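Local coordinates for autophagy-related protein 9 (Schizosaccharomyces pombe, PDB 7D0I) that scrambles phospholipids between the two leaflets of autophagic membranes as a homotrimer with a central pore, supplying membrane for the growing autophagosome, at residues H288-A293 and Y307-L312; N402-L407 and I632-R637; S453-T458 and E595-Y600; R466-L471 and S651-Q656. The protein carries 1 engineered substitution. One frame throughout, in Å; residues are numbered along the deposited sequence.

Contact 1. Residues H288-A293 and Y307-L312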
# COMPACT_ATOMS: atom_id res chain seq x y z
N HIS A 288 35.23 -2.91 -28.03
CA HIS A 288 34.80 -2.13 -29.19
C HIS A 288 33.29 -2.15 -29.35
O HIS A 288 32.64 -1.10 -29.29
CB HIS A 288 35.49 -2.66 -30.45
CG HIS A 288 36.98 -2.52 -30.43
ND1 HIS A 288 37.64 -1.78 -29.47
CD2 HIS A 288 37.94 -3.01 -31.25
CE1 HIS A 288 38.94 -1.83 -29.69
NE2 HIS A 288 39.15 -2.57 -30.77
N ALA A 289 32.71 -3.33 -29.56
CA ALA A 289 31.29 -3.41 -29.87
C ALA A 289 30.42 -3.08 -28.66
O ALA A 289 29.48 -2.28 -28.76
CB ALA A 289 30.95 -4.80 -30.40
N LEU A 290 30.71 -3.68 -27.51
CA LEU A 290 29.91 -3.44 -26.33
C LEU A 290 30.24 -2.13 -25.63
O LEU A 290 29.41 -1.62 -24.88
CB LEU A 290 30.07 -4.59 -25.33
CG LEU A 290 29.30 -5.87 -25.65
CD1 LEU A 290 29.51 -6.89 -24.56
CD2 LEU A 290 27.83 -5.56 -25.79
N LYS A 291 31.43 -1.58 -25.88
CA LYS A 291 31.88 -0.35 -25.23
C LYS A 291 31.83 -0.49 -23.71
O LYS A 291 31.24 0.33 -23.00
CB LYS A 291 31.07 0.86 -25.71
CG LYS A 291 31.38 1.28 -27.14
CD LYS A 291 30.55 2.48 -27.55
CE LYS A 291 29.08 2.12 -27.71
NZ LYS A 291 28.85 1.25 -28.90
N ILE A 292 32.44 -1.56 -23.21
CA ILE A 292 32.62 -1.78 -21.78
C ILE A 292 34.12 -1.70 -21.50
O ILE A 292 34.91 -2.45 -22.09
CB ILE A 292 32.04 -3.13 -21.34
CG1 ILE A 292 30.53 -3.15 -21.57
CG2 ILE A 292 32.35 -3.39 -19.88
CD1 ILE A 292 29.88 -4.41 -21.12
N ALA A 293 34.50 -0.80 -20.61
CA ALA A 293 35.91 -0.55 -20.35
C ALA A 293 36.58 -1.75 -19.70
O ALA A 293 35.97 -2.49 -18.92
CB ALA A 293 36.06 0.68 -19.45
N TYR A 307 22.07 -4.75 -21.59
CA TYR A 307 21.66 -3.47 -22.16
C TYR A 307 22.53 -3.12 -23.37
O TYR A 307 22.02 -2.81 -24.45
CB TYR A 307 21.76 -2.40 -21.08
CG TYR A 307 21.31 -1.02 -21.48
CD1 TYR A 307 22.23 -0.01 -21.70
CD2 TYR A 307 19.96 -0.72 -21.62
CE1 TYR A 307 21.83 1.26 -22.06
CE2 TYR A 307 19.54 0.55 -21.97
CZ TYR A 307 20.49 1.53 -22.19
OH TYR A 307 20.09 2.80 -22.54
N ARG A 308 23.85 -3.18 -23.20
CA ARG A 308 24.75 -2.89 -24.31
C ARG A 308 24.52 -3.86 -25.47
O ARG A 308 24.57 -3.46 -26.64
CB ARG A 308 26.20 -2.96 -23.85
CG ARG A 308 26.55 -2.01 -22.73
CD ARG A 308 26.82 -0.61 -23.25
NE ARG A 308 27.50 0.19 -22.24
CZ ARG A 308 26.88 0.98 -21.37
NH1 ARG A 308 25.56 1.08 -21.39
NH2 ARG A 308 27.58 1.68 -20.49
N LEU A 309 24.28 -5.13 -25.17
CA LEU A 309 24.15 -6.13 -26.22
C LEU A 309 22.87 -5.94 -27.01
O LEU A 309 22.84 -6.19 -28.21
CB LEU A 309 24.21 -7.52 -25.62
CG LEU A 309 24.55 -8.65 -26.58
CD1 LEU A 309 25.96 -8.49 -27.08
CD2 LEU A 309 24.39 -9.98 -25.87
N LEU A 310 21.79 -5.53 -26.34
CA LEU A 310 20.56 -5.22 -27.06
C LEU A 310 20.72 -3.95 -27.88
O LEU A 310 20.18 -3.85 -28.99
CB LEU A 310 19.39 -5.11 -26.09
CG LEU A 310 18.01 -5.15 -26.73
CD1 LEU A 310 17.78 -6.51 -27.36
CD2 LEU A 310 16.93 -4.83 -25.72
N LYS A 311 21.44 -2.96 -27.34
CA LYS A 311 21.75 -1.77 -28.12
C LYS A 311 22.47 -2.13 -29.42
O LYS A 311 22.09 -1.67 -30.50
CB LYS A 311 22.60 -0.80 -27.30
CG LYS A 311 23.37 0.21 -28.14
CD LYS A 311 24.45 0.92 -27.35
CE LYS A 311 23.87 1.87 -26.32
NZ LYS A 311 24.95 2.58 -25.58
N LEU A 312 23.51 -2.95 -29.32
CA LEU A 312 24.28 -3.33 -30.50
C LEU A 312 23.40 -3.98 -31.56
O LEU A 312 23.58 -3.74 -32.76
CB LEU A 312 25.42 -4.27 -30.10
CG LEU A 312 26.22 -4.88 -31.25
CD1 LEU A 312 27.07 -3.83 -31.92
CD2 LEU A 312 27.06 -6.03 -30.75
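Leu-290 and Arg-308 carry this contact, their side chains crossing obliquely where the two backbones come nearest, with CA atoms 5.6 Å apart. Leu-290 CD2 does the touching: it lies 3.6 Å from Arg-308 CB and 3.7 Å from Leu-309 CD1. With chi1 at -78°, CG lies beside the backbone N; CD1 continues the chain extended, and the other branch, CD2, is the one turned to these partners. The aliphatic part of Arg-308 runs along the Leu-290 carbonyl, with Arg-308 CD 3.2 Å from Leu-290 O, and a bend at chi2 (-81°) turns the guanidinium so that its edge faces this oxygen. Ala-289 CB meets Leu-312 CD2 at 4.1 Å, a looser apolar touch one helical turn beyond Arg-308. Two consecutive helices, 253-289 and 302-312, pack here, in a probably cytoplasmic region, where the loop after the first passes the second; the chain leaves the helical path at Lys-291 (phi 56°). Ile-292 brings CG1 to 4.3 Å from Arg-308 CG. In the second shell, Phe-285 touches Leu-290, Leu-309 and Leu-312, while Val-305 touches Leu-290 and Ile-292. Arg-308 also has a long, weak ion pair with Asp-585 of the second subunit.

Contact 2. Residues N402-L407 and I632-R637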
# COMPACT_ATOMS: atom_id res chain seq x y z
N ASN A 402 10.29 -43.03 -34.14
CA ASN A 402 10.65 -44.34 -34.66
C ASN A 402 12.11 -44.69 -34.40
O ASN A 402 12.45 -45.88 -34.39
CB ASN A 402 10.38 -44.41 -36.16
CG ASN A 402 8.92 -44.17 -36.50
OD1 ASN A 402 8.54 -43.09 -36.95
ND2 ASN A 402 8.09 -45.18 -36.27
N SER A 403 12.96 -43.69 -34.19
CA SER A 403 14.37 -43.91 -33.93
C SER A 403 14.67 -44.07 -32.45
O SER A 403 15.84 -44.07 -32.06
CB SER A 403 15.20 -42.76 -34.50
OG SER A 403 16.49 -43.20 -34.85
N ARG A 404 13.64 -44.22 -31.61
CA ARG A 404 13.84 -44.32 -30.17
C ARG A 404 14.54 -45.60 -29.75
O ARG A 404 14.96 -45.69 -28.60
CB ARG A 404 12.51 -44.22 -29.44
CG ARG A 404 11.55 -45.35 -29.77
CD ARG A 404 10.40 -45.40 -28.79
NE ARG A 404 10.81 -45.99 -27.52
CZ ARG A 404 10.08 -45.94 -26.42
NH1 ARG A 404 10.53 -46.50 -25.30
NH2 ARG A 404 8.91 -45.32 -26.41
N LYS A 405 14.67 -46.58 -30.64
CA LYS A 405 15.36 -47.81 -30.30
C LYS A 405 16.81 -47.82 -30.77
O LYS A 405 17.62 -48.55 -30.19
CB LYS A 405 14.64 -49.02 -30.91
CG LYS A 405 13.19 -49.15 -30.48
CD LYS A 405 13.06 -49.42 -29.00
CE LYS A 405 13.67 -50.76 -28.63
NZ LYS A 405 12.97 -51.89 -29.31
N ARG A 406 17.14 -47.04 -31.79
CA ARG A 406 18.52 -46.94 -32.23
C ARG A 406 19.32 -46.01 -31.34
O ARG A 406 20.45 -46.33 -30.94
CB ARG A 406 18.58 -46.47 -33.68
CG ARG A 406 19.97 -46.24 -34.20
CD ARG A 406 19.95 -45.80 -35.65
NE ARG A 406 19.10 -44.63 -35.85
CZ ARG A 406 19.55 -43.38 -35.89
NH1 ARG A 406 18.70 -42.38 -36.08
NH2 ARG A 406 20.84 -43.14 -35.76
N LEU A 407 18.75 -44.85 -31.00
CA LEU A 407 19.44 -43.90 -30.15
C LEU A 407 19.60 -44.44 -28.73
O LEU A 407 20.65 -44.28 -28.11
CB LEU A 407 18.69 -42.58 -30.13
CG LEU A 407 18.48 -41.94 -31.50
CD1 LEU A 407 17.64 -40.71 -31.34
CD2 LEU A 407 19.81 -41.59 -32.11
N ILE A 632 16.02 -41.54 -20.95
CA ILE A 632 16.69 -40.30 -21.31
C ILE A 632 16.31 -39.89 -22.72
O ILE A 632 15.87 -38.76 -22.96
CB ILE A 632 18.21 -40.45 -21.16
CG1 ILE A 632 18.57 -40.53 -19.68
CG2 ILE A 632 18.92 -39.30 -21.81
CD1 ILE A 632 19.96 -41.02 -19.44
N VAL A 633 16.42 -40.82 -23.67
CA VAL A 633 16.03 -40.52 -25.05
C VAL A 633 14.59 -40.02 -25.09
O VAL A 633 14.30 -38.96 -25.66
CB VAL A 633 16.22 -41.75 -25.94
CG1 VAL A 633 15.69 -41.47 -27.32
CG2 VAL A 633 17.68 -42.10 -26.01
N ASP A 634 13.68 -40.75 -24.44
CA ASP A 634 12.29 -40.33 -24.43
C ASP A 634 12.14 -38.96 -23.80
O ASP A 634 11.34 -38.14 -24.27
CB ASP A 634 11.44 -41.36 -23.70
CG ASP A 634 11.34 -42.66 -24.45
OD1 ASP A 634 12.27 -43.48 -24.35
OD2 ASP A 634 10.34 -42.87 -25.16
N PHE A 635 12.92 -38.67 -22.77
CA PHE A 635 12.83 -37.36 -22.13
C PHE A 635 13.13 -36.25 -23.12
O PHE A 635 12.51 -35.19 -23.08
CB PHE A 635 13.77 -37.28 -20.94
CG PHE A 635 13.81 -35.93 -20.30
CD1 PHE A 635 14.80 -35.03 -20.60
CD2 PHE A 635 12.84 -35.56 -19.40
CE1 PHE A 635 14.82 -33.80 -20.03
CE2 PHE A 635 12.87 -34.33 -18.82
CZ PHE A 635 13.86 -33.45 -19.13
N PHE A 636 14.08 -36.48 -24.03
CA PHE A 636 14.41 -35.43 -24.97
C PHE A 636 13.38 -35.30 -26.08
O PHE A 636 13.39 -34.29 -26.79
CB PHE A 636 15.79 -35.67 -25.57
CG PHE A 636 16.91 -35.35 -24.63
CD1 PHE A 636 17.28 -34.05 -24.40
CD2 PHE A 636 17.58 -36.35 -23.97
CE1 PHE A 636 18.29 -33.75 -23.53
CE2 PHE A 636 18.60 -36.05 -23.10
CZ PHE A 636 18.96 -34.75 -22.89
N ARG A 637 12.50 -36.28 -26.23
CA ARG A 637 11.44 -36.22 -27.22
C ARG A 637 10.13 -35.71 -26.64
O ARG A 637 9.49 -34.84 -27.23
CB ARG A 637 11.22 -37.60 -27.85
CG ARG A 637 10.00 -37.70 -28.72
CD ARG A 637 10.02 -38.96 -29.55
NE ARG A 637 10.50 -40.12 -28.80
CZ ARG A 637 9.78 -40.78 -27.90
NH1 ARG A 637 10.31 -41.83 -27.28
NH2 ARG A 637 8.55 -40.41 -27.62
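Arg-404 reaches from the start of helix 404-410 across to helix 629-638, more than 200 residues on in the chain. Its CG sits between the backbone N and the carbonyl carbon (chi1 63°), the crowded position. CB and CD both pass 3.9 Å from Arg-637 NH1, so the aliphatic chain crosses the tip of Arg-637 obliquely. A bend at chi3 (-77°) then turns the guanidinium over Asp-634: NE stands 3.9 Å and CZ 3.3 Å from Asp-634 OD2, and NH1 lies 3.6 Å from both carboxylate oxygens, OD1 and OD2. NH2 comes closest, 3.1 Å from Asp-634 OD2; because this oxygen sits well above one face, toward the rim, no N-H points at it and the salt bridge is one of charge alone, the planes 68° apart. The same OD2 takes Arg-637 NH1, so one carboxylate oxygen serves two cations. Asp-634 OD1 is held by Gln-630 NE2, which also bonds the Arg-404 carbonyl. Beside this network, Leu-407 CB packs on Val-633 CG1 at 4.3 Å, and Asn-402 bonds Asn-400 of the third subunit. An alanine at Arg-404 would remove the charge that faces Asp-634 and would probably weaken the tie between the two helices. With Arg-404 NH2 only 3.9 Å from Arg-637 NH1, the like charges are probably offset by the carboxylate that both approach, and both would be expected to favour its ionised form.

Contact 3. Residues S453-T458 and E595-Y600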
# COMPACT_ATOMS: atom_id res chain seq x y z
N SER A 453 33.78 -27.01 11.51
CA SER A 453 32.33 -27.09 11.39
C SER A 453 31.77 -26.16 10.33
O SER A 453 30.58 -25.84 10.37
CB SER A 453 31.68 -26.79 12.74
OG SER A 453 30.29 -26.60 12.59
N THR A 454 32.60 -25.70 9.40
CA THR A 454 32.10 -24.87 8.31
C THR A 454 31.24 -25.72 7.40
O THR A 454 31.73 -26.69 6.80
CB THR A 454 33.25 -24.25 7.54
OG1 THR A 454 33.85 -23.21 8.32
CG2 THR A 454 32.76 -23.67 6.24
N ARG A 455 29.97 -25.38 7.29
CA ARG A 455 29.03 -26.15 6.50
C ARG A 455 28.79 -25.48 5.16
O ARG A 455 28.79 -24.25 5.04
CB ARG A 455 27.72 -26.33 7.25
CG ARG A 455 27.86 -27.07 8.56
CD ARG A 455 26.59 -27.02 9.36
NE ARG A 455 25.66 -28.09 9.00
CZ ARG A 455 25.52 -29.21 9.69
NH1 ARG A 455 26.24 -29.39 10.79
NH2 ARG A 455 24.66 -30.13 9.31
N ARG A 456 28.60 -26.31 4.14
CA ARG A 456 28.34 -25.87 2.78
C ARG A 456 27.30 -26.80 2.18
O ARG A 456 27.08 -27.90 2.67
CB ARG A 456 29.61 -25.87 1.94
CG ARG A 456 30.67 -24.88 2.38
CD ARG A 456 30.39 -23.51 1.84
NE ARG A 456 31.32 -22.51 2.35
CZ ARG A 456 31.07 -21.74 3.40
NH1 ARG A 456 29.93 -21.84 4.05
NH2 ARG A 456 31.98 -20.85 3.79
N TYR A 457 26.67 -26.35 1.10
CA TYR A 457 25.71 -27.20 0.40
C TYR A 457 26.44 -28.24 -0.43
O TYR A 457 27.43 -27.93 -1.09
CB TYR A 457 24.80 -26.37 -0.50
CG TYR A 457 23.93 -25.37 0.23
CD1 TYR A 457 22.86 -25.78 0.99
CD2 TYR A 457 24.18 -24.02 0.13
CE1 TYR A 457 22.07 -24.87 1.64
CE2 TYR A 457 23.39 -23.11 0.78
CZ TYR A 457 22.34 -23.54 1.53
OH TYR A 457 21.56 -22.62 2.17
N THR A 458 25.94 -29.46 -0.40
CA THR A 458 26.52 -30.52 -1.20
C THR A 458 26.29 -30.22 -2.68
O THR A 458 25.35 -29.51 -3.04
CB THR A 458 25.92 -31.86 -0.85
OG1 THR A 458 24.53 -31.87 -1.18
CG2 THR A 458 26.06 -32.12 0.62
N GLU A 595 16.77 -33.64 7.23
CA GLU A 595 16.86 -33.57 5.77
C GLU A 595 17.68 -32.36 5.33
O GLU A 595 18.58 -32.48 4.49
CB GLU A 595 15.47 -33.51 5.16
CG GLU A 595 15.47 -33.80 3.67
CD GLU A 595 14.17 -33.43 3.00
OE1 GLU A 595 13.34 -32.80 3.66
OE2 GLU A 595 14.00 -33.77 1.82
N PHE A 596 17.40 -31.19 5.90
CA PHE A 596 18.14 -30.01 5.51
C PHE A 596 19.62 -30.13 5.85
O PHE A 596 20.45 -29.53 5.17
CB PHE A 596 17.56 -28.77 6.18
CG PHE A 596 18.23 -27.51 5.75
CD1 PHE A 596 19.20 -26.92 6.54
CD2 PHE A 596 17.91 -26.91 4.56
CE1 PHE A 596 19.82 -25.77 6.15
CE2 PHE A 596 18.53 -25.76 4.16
CZ PHE A 596 19.48 -25.19 4.96
N CYS A 597 19.97 -30.88 6.89
CA CYS A 597 21.37 -31.12 7.16
C CYS A 597 21.95 -32.21 6.28
O CYS A 597 23.18 -32.33 6.19
CB CYS A 597 21.58 -31.47 8.63
SG CYS A 597 21.71 -30.04 9.71
N SER A 598 21.11 -33.01 5.63
CA SER A 598 21.61 -33.83 4.54
C SER A 598 21.92 -32.97 3.32
O SER A 598 22.83 -33.31 2.55
CB SER A 598 20.60 -34.90 4.16
OG SER A 598 19.61 -34.37 3.30
N LEU A 599 21.19 -31.88 3.12
CA LEU A 599 21.49 -30.96 2.03
C LEU A 599 22.63 -30.01 2.36
O LEU A 599 23.37 -29.61 1.46
CB LEU A 599 20.26 -30.14 1.67
CG LEU A 599 19.07 -30.85 1.04
CD1 LEU A 599 17.84 -30.02 1.25
CD2 LEU A 599 19.32 -31.05 -0.43
N TYR A 600 22.79 -29.63 3.62
CA TYR A 600 23.72 -28.61 4.07
C TYR A 600 24.72 -29.28 5.00
O TYR A 600 24.52 -29.30 6.22
CB TYR A 600 22.94 -27.51 4.76
CG TYR A 600 23.71 -26.37 5.36
CD1 TYR A 600 24.28 -25.40 4.57
CD2 TYR A 600 23.78 -26.22 6.73
CE1 TYR A 600 24.94 -24.34 5.12
CE2 TYR A 600 24.44 -25.17 7.28
CZ TYR A 600 25.02 -24.24 6.48
OH TYR A 600 25.69 -23.18 7.04
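A two-stranded antiparallel sheet, formed by strand 455-457 and strand 600-602, begins here, just where helix 591-599 ends. Tyr-457 and Tyr-600 form a non-hydrogen-bonded pair, with CA atoms 4.4 Å apart. Strand 455-457 and the 595-599 part of the helix lie at 85°; at the helix end, Thr-458 N donates to Leu-599 O at 3.2 Å, nearly straight (167°) and in the carbonyl plane. Arg-455 lies across the Tyr-600 ring at about a right angle. Its CB sits over one face, 3.8 Å from the Tyr-600 ring centroid, a CH-pi contact. The chain then bends at chi3 (86°), and NE donates to Tyr-600 O at 3.2 Å, approaching from above the carbonyl plane. NH2 is modelled on the same oxygen, though its position is less certain. An alanine at Arg-455 would remove this donor, the methylenes beyond CB and the cation-pi contact with Tyr-602, and would probably loosen the hold on the start of strand 600-602. Both tyrosine side chains lie on one face of the sheet, where Tyr-457 CE1 approaches Tyr-600 CD1 at 3.7 Å and Phe-596 CZ at 4.2 Å; the two tyrosine planes are oblique. Their hydroxyls bond Ser-482 and Ser-487, and Ala-486 of helix 483-489 packs against both tyrosines and Phe-596. Thr-458 OG1 caps Ala-461 N at the start of helix 461-464, and helix 603-624 follows strand 600-602.

Contact 4. Residues R466-L471 and S651-Q656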
# COMPACT_ATOMS: atom_id res chain seq x y z
N ARG A 466 18.70 -25.16 -7.92
CA ARG A 466 18.84 -24.39 -9.14
C ARG A 466 17.50 -24.28 -9.86
O ARG A 466 16.75 -25.25 -9.94
CB ARG A 466 19.87 -25.03 -10.05
CG ARG A 466 20.22 -24.23 -11.27
CD ARG A 466 21.02 -23.02 -10.96
NE ARG A 466 21.62 -22.44 -12.15
CZ ARG A 466 22.78 -22.83 -12.65
NH1 ARG A 466 23.46 -23.79 -12.07
NH2 ARG A 466 23.25 -22.27 -13.74
N GLU A 467 17.22 -23.09 -10.36
CA GLU A 467 16.04 -22.84 -11.17
C GLU A 467 16.43 -22.80 -12.64
O GLU A 467 17.60 -22.67 -12.99
CB GLU A 467 15.38 -21.53 -10.77
CG GLU A 467 14.78 -21.57 -9.39
CD GLU A 467 14.24 -20.24 -8.95
OE1 GLU A 467 14.67 -19.22 -9.52
OE2 GLU A 467 13.40 -20.22 -8.03
N TYR A 468 15.43 -22.93 -13.50
CA TYR A 468 15.68 -22.89 -14.92
C TYR A 468 15.96 -21.46 -15.37
O TYR A 468 15.41 -20.50 -14.83
CB TYR A 468 14.49 -23.45 -15.69
CG TYR A 468 14.14 -24.85 -15.30
CD1 TYR A 468 13.17 -25.10 -14.36
CD2 TYR A 468 14.76 -25.93 -15.88
CE1 TYR A 468 12.84 -26.37 -14.01
CE2 TYR A 468 14.43 -27.21 -15.54
CZ TYR A 468 13.47 -27.42 -14.60
OH TYR A 468 13.13 -28.69 -14.23
N ASN A 469 16.85 -21.34 -16.34
CA ASN A 469 17.27 -20.06 -16.92
C ASN A 469 17.85 -19.11 -15.89
O ASN A 469 18.02 -17.93 -16.19
CB ASN A 469 16.12 -19.39 -17.67
CG ASN A 469 15.57 -20.26 -18.75
OD1 ASN A 469 16.28 -21.06 -19.34
ND2 ASN A 469 14.28 -20.12 -19.02
N GLU A 470 18.16 -19.59 -14.70
CA GLU A 470 18.86 -18.79 -13.70
C GLU A 470 20.35 -18.92 -13.96
O GLU A 470 20.94 -19.97 -13.67
CB GLU A 470 18.51 -19.23 -12.29
CG GLU A 470 19.44 -18.68 -11.25
CD GLU A 470 18.87 -18.75 -9.87
OE1 GLU A 470 18.42 -17.70 -9.36
OE2 GLU A 470 18.86 -19.85 -9.28
N LEU A 471 20.95 -17.88 -14.51
CA LEU A 471 22.35 -17.92 -14.87
C LEU A 471 23.20 -18.17 -13.64
O LEU A 471 22.78 -17.95 -12.51
CB LEU A 471 22.76 -16.63 -15.57
CG LEU A 471 22.19 -16.49 -16.98
CD1 LEU A 471 22.47 -15.13 -17.52
CD2 LEU A 471 22.78 -17.52 -17.88
N SER A 651 10.95 -28.43 -21.97
CA SER A 651 9.58 -28.04 -21.68
C SER A 651 9.38 -27.63 -20.23
O SER A 651 8.34 -27.05 -19.91
CB SER A 651 8.62 -29.17 -22.02
OG SER A 651 8.04 -29.70 -20.84
N TYR A 652 10.33 -27.94 -19.35
CA TYR A 652 10.22 -27.51 -17.97
C TYR A 652 10.71 -26.08 -17.79
O TYR A 652 10.27 -25.39 -16.87
CB TYR A 652 11.02 -28.43 -17.06
CG TYR A 652 10.45 -29.80 -16.88
CD1 TYR A 652 9.41 -30.02 -16.00
CD2 TYR A 652 10.98 -30.88 -17.56
CE1 TYR A 652 8.90 -31.28 -15.83
CE2 TYR A 652 10.47 -32.14 -17.39
CZ TYR A 652 9.43 -32.33 -16.52
OH TYR A 652 8.92 -33.59 -16.34
N ALA A 653 11.63 -25.64 -18.64
CA ALA A 653 12.14 -24.29 -18.54
C ALA A 653 11.07 -23.25 -18.83
O ALA A 653 11.17 -22.12 -18.34
CB ALA A 653 13.31 -24.11 -19.50
N VAL A 654 10.04 -23.62 -19.59
CA VAL A 654 9.00 -22.67 -19.96
C VAL A 654 7.88 -22.60 -18.94
O VAL A 654 7.10 -21.64 -18.96
CB VAL A 654 8.41 -23.01 -21.34
CG1 VAL A 654 9.51 -23.14 -22.35
CG2 VAL A 654 7.62 -24.27 -21.26
N PHE A 655 7.77 -23.58 -18.05
CA PHE A 655 6.82 -23.49 -16.95
C PHE A 655 7.38 -22.65 -15.80
O PHE A 655 6.84 -21.59 -15.46
CB PHE A 655 6.44 -24.88 -16.45
CG PHE A 655 5.74 -25.72 -17.45
CD1 PHE A 655 5.74 -27.10 -17.34
CD2 PHE A 655 5.06 -25.15 -18.51
CE1 PHE A 655 5.09 -27.89 -18.26
CE2 PHE A 655 4.41 -25.94 -19.44
CZ PHE A 655 4.42 -27.31 -19.31
N GLN A 656 8.48 -23.11 -15.20
CA GLN A 656 9.09 -22.39 -14.10
C GLN A 656 10.60 -22.23 -14.30
O GLN A 656 11.30 -21.71 -13.43
CB GLN A 656 8.81 -23.10 -12.77
CG GLN A 656 9.67 -24.34 -12.50
CD GLN A 656 9.18 -25.58 -13.23
OE1 GLN A 656 8.78 -25.53 -14.38
NE2 GLN A 656 9.23 -26.72 -12.53
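Apolar packing carries the contact, and Tyr-468 supplies most of it. Its CB lies 3.8 Å from Ala-653 CA and 4.0 Å from Ala-653 CB, at the closest backbone approach of the two segments. With CG anti to the carbonyl carbon (chi1 -57°), the ring extends alongside Tyr-652, both side chains pointing the same way, so that Tyr-468 CZ reaches Tyr-652 CB at 3.6 Å. The Tyr-652 carbonyl oxygen lies above one face of the Tyr-468 ring, offset toward its rim, and the side chain of Gln-656 runs beside the ring at CE1. Among polar groups, Asn-469 ND2 stands 3.8 Å from Ala-653 O, while its OD1 is bonded by Asn-348 of helix 345-355. Within 466-471, Arg-466 grips Glu-470 O side-on with two nitrogens, NE at 3.0 Å and NH2 at 3.3 Å. That grip spans a type II beta turn from Glu-467 to Glu-470, in which Asn-469 has positive phi (58°) and Tyr-468 is presented to 651-656. Arg-466 also touches bound lauryl maltose neopentyl glycol. This is loop-to-loop packing in a probably cytoplasmic region: a turn connecting helices 461-464 and 472-480 meets the C-terminal residues of the model beside the detergent pocket.

Overall arrangement
Contact 4 lies closest to the others. It touches contact 2 directly, Phe-635 CE2 reaching Tyr-652 CE2 at 3.5 Å, and their centres are about 22 Å apart. It approaches contact 3 to about 9 Å and contact 1 to about 10 Å between nearest atoms. In the chain, the segments of contact 4 alternate with those of contacts 2 and 3, whereas contact 1 is completed before the rest begin. Contact 1 remains remote from contact 3, with centres about 41 Å apart. Arg-466 of contact 4 belongs to a lauryl maltose neopentyl glycol pocket, while the side chain of Arg-456 in contact 3 lies about 8 Å from a bound detergent molecule.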